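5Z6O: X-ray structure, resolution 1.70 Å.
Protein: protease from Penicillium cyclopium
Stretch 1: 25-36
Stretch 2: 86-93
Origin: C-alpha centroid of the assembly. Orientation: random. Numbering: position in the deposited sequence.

Stretch 1 25-36: DYVYDSTAGEGI
Stretch 2, residues 86-93: FGVAKKAS

Three direct hydrogen bonds join the stretches. Tyr26 OH donates to Val88 O at 2.7 Å, and two backbone bonds follow: Lys91 N to Ala32 O at 2.9 Å (151°) and Ser93 N to Ile36 O at 2.9 Å (152°). Lys90 N also lies 3.4 Å from Ala32 O, but its angle is too poor for a bond. Ala92 CA adds a CA-H...O contact to Gly33 O at 3.4 Å. The closest CA atoms across the stretches are those of Glu34 and Lys91, 4.6 Å apart; the two stretches run in the same direction here, Ala32 meeting Lys91 and Ile36 meeting Ser93.

Stretch 1 runs as a strand over 26-29, then folds through a type I' turn, Thr31 to Glu34 (Ala32 56/34, Gly33 74/13), and a type II turn, Gly33 to Ile36. Glu34 N to Thr31 O (2.9 Å) and Ile36 N to Gly33 O (3.2 Å) close them. Asp29 OD2 accepts from Thr31 N (3.0 Å) and Thr31 OG1 (2.7 Å). Stretch 2 forms a type I turn from Ala89 to Ala92 (Lys90 -76/-6, Lys91 -120/5), presenting Lys91 N to Ala32 O.

Water extends the polar network. One molecule donates to Ser30 O (2.8 Å) and accepts from Lys91 NZ (3.0 Å); another accepts from Gly35 N (3.0 Å) and donates to Lys91 O (2.8 Å).

The CA-to-CB bond of Lys91 (m, t, t, t) points toward stretch 1, with CG 3.8 Å from Ala32 CB. Lys90 (m, t, t, m) passes the tyrosines: its CE is 3.8 Å from Tyr26 CE2 at the ring edge, its CD 3.5 Å from Tyr28 OH (chi1 p), while NZ bonds Gly87 O (2.8 Å). Tyr26 (chi1 t) brings OH 3.4 Å from CG1 of Val88 (t). At Gly33, an ideal CB would sit 2.8 Å from Ala89 CB, a clash; glycine permits the close approach.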

# COMPACT_ATOMS: atom_id res chain seq x y z
N ASP A 25 -2.07 11.79 -16.92
CA ASP A 25 -0.93 10.92 -17.20
C ASP A 25 -0.13 10.64 -15.94
O ASP A 25 -0.01 11.50 -15.08
CB ASP A 25 0.02 11.56 -18.20
CG ASP A 25 -0.68 12.01 -19.46
OD1 ASP A 25 -1.74 11.47 -19.79
OD2 ASP A 25 -0.13 12.91 -20.10
N TYR A 26 0.44 9.45 -15.87
CA TYR A 26 1.33 9.08 -14.77
C TYR A 26 2.78 9.13 -15.25
O TYR A 26 3.13 8.47 -16.23
CB TYR A 26 0.93 7.69 -14.26
CG TYR A 26 1.83 7.13 -13.18
CD1 TYR A 26 2.33 7.94 -12.16
CD2 TYR A 26 2.16 5.77 -13.16
CE1 TYR A 26 3.18 7.39 -11.15
CE2 TYR A 26 2.98 5.23 -12.17
CZ TYR A 26 3.47 6.05 -11.18
OH TYR A 26 4.32 5.54 -10.20
N VAL A 27 3.61 9.91 -14.57
CA VAL A 27 5.00 10.15 -14.97
C VAL A 27 5.90 9.65 -13.85
O VAL A 27 5.69 10.04 -12.69
CB VAL A 27 5.27 11.65 -15.24
CG1 VAL A 27 6.70 11.83 -15.74
CG2 VAL A 27 4.26 12.20 -16.25
N TYR A 28 6.89 8.82 -14.19
CA TYR A 28 7.71 8.17 -13.17
C TYR A 28 9.07 7.85 -13.76
O TYR A 28 9.21 7.68 -14.97
CB TYR A 28 7.01 6.90 -12.61
CG TYR A 28 6.77 5.84 -13.67
CD1 TYR A 28 5.63 5.87 -14.50
CD2 TYR A 28 7.70 4.83 -13.88
CE1 TYR A 28 5.43 4.90 -15.49
CE2 TYR A 28 7.50 3.84 -14.85
CZ TYR A 28 6.38 3.91 -15.67
OH TYR A 28 6.22 2.92 -16.58
N ASP A 29 10.08 7.73 -12.92
CA ASP A 29 11.41 7.34 -13.40
C ASP A 29 11.45 5.87 -13.79
O ASP A 29 10.86 5.01 -13.11
CB ASP A 29 12.45 7.59 -12.31
CG ASP A 29 13.83 7.34 -12.80
OD1 ASP A 29 14.30 8.21 -13.55
OD2 ASP A 29 14.40 6.26 -12.52
N SER A 30 12.18 5.56 -14.86
CA SER A 30 12.20 4.21 -15.42
C SER A 30 12.71 3.15 -14.44
O SER A 30 12.47 1.96 -14.69
CB SER A 30 13.07 4.15 -16.66
OG SER A 30 14.38 4.56 -16.29
N THR A 31 13.41 3.54 -13.37
CA THR A 31 13.83 2.52 -12.39
C THR A 31 12.62 1.75 -11.86
O THR A 31 12.70 0.54 -11.65
CB THR A 31 14.62 3.13 -11.23
OG1 THR A 31 13.94 4.28 -10.74
CG2 THR A 31 16.05 3.51 -11.67
N ALA A 32 11.51 2.46 -11.61
CA ALA A 32 10.19 1.85 -11.42
C ALA A 32 10.16 0.80 -10.31
O ALA A 32 9.40 -0.16 -10.39
CB ALA A 32 9.68 1.23 -12.74
N GLY A 33 10.94 1.00 -9.24
CA GLY A 33 10.91 0.07 -8.14
C GLY A 33 11.59 -1.25 -8.40
O GLY A 33 11.43 -2.18 -7.61
N GLU A 34 12.38 -1.37 -9.46
CA GLU A 34 12.97 -2.67 -9.77
C GLU A 34 13.90 -3.13 -8.65
O GLU A 34 14.62 -2.33 -8.06
CB GLU A 34 13.78 -2.58 -11.09
CG GLU A 34 14.23 -3.95 -11.61
CD GLU A 34 14.68 -3.90 -13.08
OE1 GLU A 34 15.52 -3.03 -13.41
OE2 GLU A 34 14.19 -4.72 -13.89
N GLY A 35 13.85 -4.41 -8.35
CA GLY A 35 14.69 -4.97 -7.32
C GLY A 35 14.17 -4.85 -5.91
O GLY A 35 14.82 -5.34 -4.98
N ILE A 36 13.01 -4.23 -5.73
CA ILE A 36 12.38 -4.13 -4.41
C ILE A 36 11.28 -5.17 -4.29
O ILE A 36 10.49 -5.35 -5.21
CB ILE A 36 11.80 -2.73 -4.17
CG1 ILE A 36 12.86 -1.67 -4.42
CG2 ILE A 36 11.27 -2.63 -2.72
CD1 ILE A 36 14.09 -1.82 -3.49
N PHE A 86 -2.01 -0.95 -13.70
CA PHE A 86 -2.72 -0.25 -12.64
C PHE A 86 -1.82 0.18 -11.49
O PHE A 86 -2.33 0.72 -10.51
CB PHE A 86 -3.87 -1.11 -12.10
CG PHE A 86 -4.86 -1.48 -13.17
CD1 PHE A 86 -5.75 -0.54 -13.65
CD2 PHE A 86 -4.91 -2.78 -13.66
CE1 PHE A 86 -6.66 -0.88 -14.64
CE2 PHE A 86 -5.82 -3.12 -14.64
CZ PHE A 86 -6.67 -2.17 -15.13
N GLY A 87 -0.50 -0.00 -11.60
CA GLY A 87 0.34 0.11 -10.41
C GLY A 87 1.36 1.23 -10.39
O GLY A 87 1.73 1.78 -11.43
N VAL A 88 1.81 1.54 -9.17
CA VAL A 88 2.78 2.61 -8.92
C VAL A 88 4.20 2.18 -9.30
O VAL A 88 4.90 2.88 -10.04
CB VAL A 88 2.71 3.05 -7.44
CG1 VAL A 88 3.78 4.15 -7.14
CG2 VAL A 88 1.32 3.64 -7.12
N ALA A 89 4.65 1.03 -8.79
CA ALA A 89 6.03 0.58 -8.94
C ALA A 89 6.00 -0.59 -9.91
O ALA A 89 5.90 -1.76 -9.50
CB ALA A 89 6.66 0.18 -7.58
N LYS A 90 6.10 -0.27 -11.20
CA LYS A 90 5.74 -1.22 -12.25
C LYS A 90 6.79 -2.30 -12.48
O LYS A 90 6.53 -3.20 -13.27
CB LYS A 90 5.49 -0.46 -13.55
CG LYS A 90 4.28 0.50 -13.43
CD LYS A 90 3.91 1.11 -14.75
CE LYS A 90 2.90 2.21 -14.50
NZ LYS A 90 1.53 1.71 -14.26
N LYS A 91 7.95 -2.25 -11.83
CA LYS A 91 8.98 -3.30 -11.96
C LYS A 91 9.31 -3.98 -10.64
O LYS A 91 10.19 -4.84 -10.61
CB LYS A 91 10.28 -2.73 -12.57
CG LYS A 91 10.07 -2.35 -14.03
CD LYS A 91 11.35 -1.82 -14.64
CE LYS A 91 11.25 -1.80 -16.16
NZ LYS A 91 12.48 -1.11 -16.69
N ALA A 92 8.60 -3.64 -9.57
CA ALA A 92 8.84 -4.27 -8.27
C ALA A 92 8.44 -5.73 -8.32
O ALA A 92 7.65 -6.16 -9.18
CB ALA A 92 8.06 -3.53 -7.16
N SER A 93 9.00 -6.52 -7.40
CA SER A 93 8.56 -7.89 -7.16
C SER A 93 7.47 -7.90 -6.10
O SER A 93 7.50 -7.10 -5.16
CB SER A 93 9.72 -8.77 -6.69
OG SER A 93 10.79 -8.76 -7.62
O HOH W 1 10.68 1.25 -16.66
O HOH W 2 14.21 -3.99 -16.60
O HOH W 3 11.92 -6.50 -9.22